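Long-range contact in N-acetylcysteine deacetylase (Bacillus subtilis, PDB 1YSJ), which probably removes the acetyl group from N-acetylcysteine to yield acetate and cysteine, using two bound divalent metal ions: residues A[207-212]-A[269-274]. The protein carries 1 engineered substitution. Residues are numbered along the deposited sequence; the frame is centred on the assembly and turned at random.
Sequences EIVIKG and DQAEME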
ATOM      1  N   GLU A 207      13.989  -3.055  -0.176  1.00 39.17           N
ATOM      2  CA  GLU A 207      12.697  -3.211  -0.831  1.00 40.43           C
ATOM      3  C   GLU A 207      12.439  -4.692  -1.111  1.00 39.08           C
ATOM      4  O   GLU A 207      13.303  -5.389  -1.646  1.00 39.81           O
ATOM      5  CB  GLU A 207      12.663  -2.409  -2.137  1.00 40.52           C
ATOM      6  CG  GLU A 207      11.355  -2.536  -2.933  1.00 44.36           C
ATOM      7  CD  GLU A 207      11.428  -1.899  -4.318  1.00 46.44           C
ATOM      8  OE1 GLU A 207      10.607  -2.279  -5.186  1.00 48.90           O
ATOM      9  OE2 GLU A 207      12.300  -1.024  -4.540  1.00 51.36           O
ATOM     10  N   ILE A 208      11.256  -5.168  -0.739  1.00 38.59           N
ATOM     11  CA  ILE A 208      10.849  -6.541  -1.044  1.00 38.16           C
ATOM     12  C   ILE A 208       9.557  -6.572  -1.849  1.00 37.14           C
ATOM     13  O   ILE A 208       8.548  -6.001  -1.433  1.00 36.96           O
ATOM     14  CB  ILE A 208      10.692  -7.421   0.222  1.00 37.79           C
ATOM     15  CG1 ILE A 208      11.919  -7.296   1.124  1.00 36.14           C
ATOM     16  CG2 ILE A 208      10.470  -8.879  -0.172  1.00 37.54           C
ATOM     17  CD1 ILE A 208      11.798  -8.019   2.441  1.00 37.71           C
ATOM     18  N   VAL A 209       9.608  -7.233  -3.002  1.00 37.49           N
ATOM     19  CA  VAL A 209       8.434  -7.464  -3.844  1.00 38.46           C
ATOM     20  C   VAL A 209       8.049  -8.944  -3.772  1.00 38.53           C
ATOM     21  O   VAL A 209       8.882  -9.821  -4.023  1.00 37.09           O
ATOM     22  CB  VAL A 209       8.689  -7.045  -5.324  1.00 38.84           C
ATOM     23  CG1 VAL A 209       7.475  -7.350  -6.199  1.00 38.74           C
ATOM     24  CG2 VAL A 209       9.051  -5.562  -5.421  1.00 37.11           C
ATOM     25  N   ILE A 210       6.791  -9.202  -3.415  1.00 39.74           N
ATOM     26  CA  ILE A 210       6.243 -10.562  -3.327  1.00 41.36           C
ATOM     27  C   ILE A 210       5.213 -10.806  -4.428  1.00 43.32           C
ATOM     28  O   ILE A 210       4.135 -10.206  -4.421  1.00 43.39           O
ATOM     29  CB  ILE A 210       5.550 -10.830  -1.954  1.00 41.36           C
ATOM     30  CG1 ILE A 210       6.451 -10.440  -0.773  1.00 41.79           C
ATOM     31  CG2 ILE A 210       5.069 -12.287  -1.858  1.00 40.75           C
ATOM     32  CD1 ILE A 210       7.713 -11.281  -0.631  1.00 46.42           C
ATOM     33  N   LYS A 211       5.544 -11.695  -5.361  1.00 45.81           N
ATOM     34  CA  LYS A 211       4.633 -12.038  -6.456  1.00 48.44           C
ATOM     35  C   LYS A 211       4.553 -13.548  -6.708  1.00 49.60           C
ATOM     36  O   LYS A 211       5.397 -14.307  -6.232  1.00 49.74           O
ATOM     37  CB  LYS A 211       5.006 -11.278  -7.736  1.00 47.45           C
ATOM     38  CG  LYS A 211       6.362 -11.629  -8.339  1.00 49.15           C
ATOM     39  CD  LYS A 211       6.733 -10.639  -9.440  1.00 50.31           C
ATOM     40  CE  LYS A 211       7.785 -11.204 -10.384  1.00 54.70           C
ATOM     41  NZ  LYS A 211       8.305 -10.176 -11.335  1.00 56.00           N
ATOM     42  N   GLY A 212       3.540 -13.971  -7.458  1.00 51.81           N
ATOM     43  CA  GLY A 212       3.359 -15.381  -7.803  1.00 54.07           C
ATOM     44  C   GLY A 212       4.329 -15.901  -8.852  1.00 55.82           C
ATOM     45  O   GLY A 212       5.384 -15.307  -9.095  1.00 55.76           O
ATOM     46  N   ASP A 269      -1.858  -9.288  -7.539  1.00 46.34           N
ATOM     47  CA  ASP A 269      -0.773 -10.135  -8.025  1.00 47.45           C
ATOM     48  C   ASP A 269       0.485  -9.948  -7.178  1.00 47.28           C
ATOM     49  O   ASP A 269       1.227 -10.902  -6.937  1.00 47.35           O
ATOM     50  CB  ASP A 269      -0.470  -9.836  -9.498  1.00 47.70           C
ATOM     51  CG  ASP A 269      -1.520 -10.407 -10.451  1.00 51.45           C
ATOM     52  OD1 ASP A 269      -1.178 -10.646 -11.631  1.00 51.51           O
ATOM     53  OD2 ASP A 269      -2.684 -10.617 -10.037  1.00 54.79           O
ATOM     54  N   GLN A 270       0.703  -8.718  -6.719  1.00 46.71           N
ATOM     55  CA  GLN A 270       1.917  -8.357  -5.989  1.00 46.73           C
ATOM     56  C   GLN A 270       1.653  -7.786  -4.602  1.00 45.74           C
ATOM     57  O   GLN A 270       0.566  -7.283  -4.311  1.00 44.87           O
ATOM     58  CB  GLN A 270       2.733  -7.333  -6.781  1.00 45.91           C
ATOM     59  CG  GLN A 270       3.475  -7.888  -7.981  1.00 47.97           C
ATOM     60  CD  GLN A 270       4.430  -6.877  -8.592  1.00 48.81           C
ATOM     61  OE1 GLN A 270       4.778  -5.873  -7.968  1.00 47.93           O
ATOM     62  NE2 GLN A 270       4.863  -7.142  -9.820  1.00 54.44           N
ATOM     63  N   ALA A 271       2.673  -7.876  -3.756  1.00 45.73           N
ATOM     64  CA  ALA A 271       2.746  -7.118  -2.517  1.00 45.92           C
ATOM     65  C   ALA A 271       4.168  -6.574  -2.387  1.00 46.52           C
ATOM     66  O   ALA A 271       5.139  -7.320  -2.526  1.00 46.51           O
ATOM     67  CB  ALA A 271       2.388  -7.993  -1.329  1.00 45.49           C
ATOM     68  N   GLU A 272       4.291  -5.271  -2.150  1.00 47.10           N
ATOM     69  CA  GLU A 272       5.605  -4.667  -1.943  1.00 49.51           C
ATOM     70  C   GLU A 272       5.749  -4.020  -0.572  1.00 49.41           C
ATOM     71  O   GLU A 272       4.780  -3.527   0.007  1.00 48.07           O
ATOM     72  CB  GLU A 272       5.971  -3.681  -3.068  1.00 49.41           C
ATOM     73  CG  GLU A 272       5.122  -2.411  -3.142  1.00 52.09           C
ATOM     74  CD  GLU A 272       5.581  -1.442  -4.229  1.00 53.90           C
ATOM     75  OE1 GLU A 272       6.458  -1.809  -5.042  1.00 60.49           O
ATOM     76  OE2 GLU A 272       5.061  -0.305  -4.270  1.00 58.33           O
HETATM   77  N   MSE A 273       6.972  -4.054  -0.052  1.00 50.82           N
HETATM   78  CA  MSE A 273       7.303  -3.369   1.188  1.00 54.33           C
HETATM   79  C   MSE A 273       8.709  -2.783   1.131  1.00 51.84           C
HETATM   80  O   MSE A 273       9.582  -3.301   0.429  1.00 51.72           O
HETATM   81  CB  MSE A 273       7.142  -4.297   2.398  1.00 53.57           C
HETATM   82  CG  MSE A 273       8.139  -5.444   2.483  1.00 57.17           C
HETATM   83 SE   MSE A 273       7.662  -6.717   3.888  1.00 67.35          SE
HETATM   84  CE  MSE A 273       6.198  -7.597   2.995  1.00 60.11           C
ATOM     85  N   GLU A 274       8.913  -1.687   1.852  1.00 50.59           N
ATOM     86  CA  GLU A 274      10.239  -1.099   1.970  1.00 49.89           C
ATOM     87  C   GLU A 274      10.474  -0.517   3.355  1.00 47.26           C
ATOM     88  O   GLU A 274       9.533  -0.329   4.127  1.00 46.08           O
ATOM     89  CB  GLU A 274      10.520  -0.078   0.847  1.00 49.30           C
ATOM     90  CG  GLU A 274       9.755   1.241   0.912  1.00 52.70           C
ATOM     91  CD  GLU A 274      10.226   2.254  -0.135  1.00 54.59           C
ATOM     92  OE1 GLU A 274       9.392   3.061  -0.601  1.00 55.59           O
ATOM     93  OE2 GLU A 274      11.429   2.251  -0.492  1.00 62.12           O
TER
HETATM   94  O   HOH W   1       0.932 -13.106  -8.440  0.50 73.49           O
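Ile-208 and Met-273, present as selenomethionine, form one antiparallel hydrogen-bonded pair, Ile-210 and Ala-271 the next; the N-to-C directions of the two strand segments are 168° apart. Ile-208 N reaches Met-273 O at 2.8 Å, with 170° at the hydrogen, and Ile-210 N reaches Ala-271 O at 2.7 Å; each pair has its reciprocal bond. Between them Val-209 and Glu-272 face each other as a non-hydrogen-bonded pair.

Gln-270 can be followed outward from Gln-270 CB, 4.0 Å from Ile-210 O. Gln-270 CG, anti to the carbonyl carbon (chi1 -74°), lies 3.7 Å from Lys-211 CB. At the amide, Gln-270 CD and OE1 both face Val-209 CG1, Gln-270 OE1 at 3.5 Å, whereas Gln-270 NE2 approaches Lys-211 CD at 4.0 Å. Lys-211 NZ forms a salt bridge with Glu-308 on neighbouring strand 306-320.

One water bridges Gly-212 N and Asp-269 O. Ile-208, Ile-210 and Met-273 pack against helix 226-237; both strands are central in a four-stranded antiparallel sheet, consistent with the M20 dimerisation domain, away from the dinuclear nickel site. The face carrying Val-209 and Gln-270 also holds Glu-207, Glu-272 and Glu-274. Glu-207 OE1 and Glu-272 OE1 are like charges 4.2 Å apart; Arg-257, salt-bridged to Glu-272 and Glu-274, would partly compensate this face's negative charge.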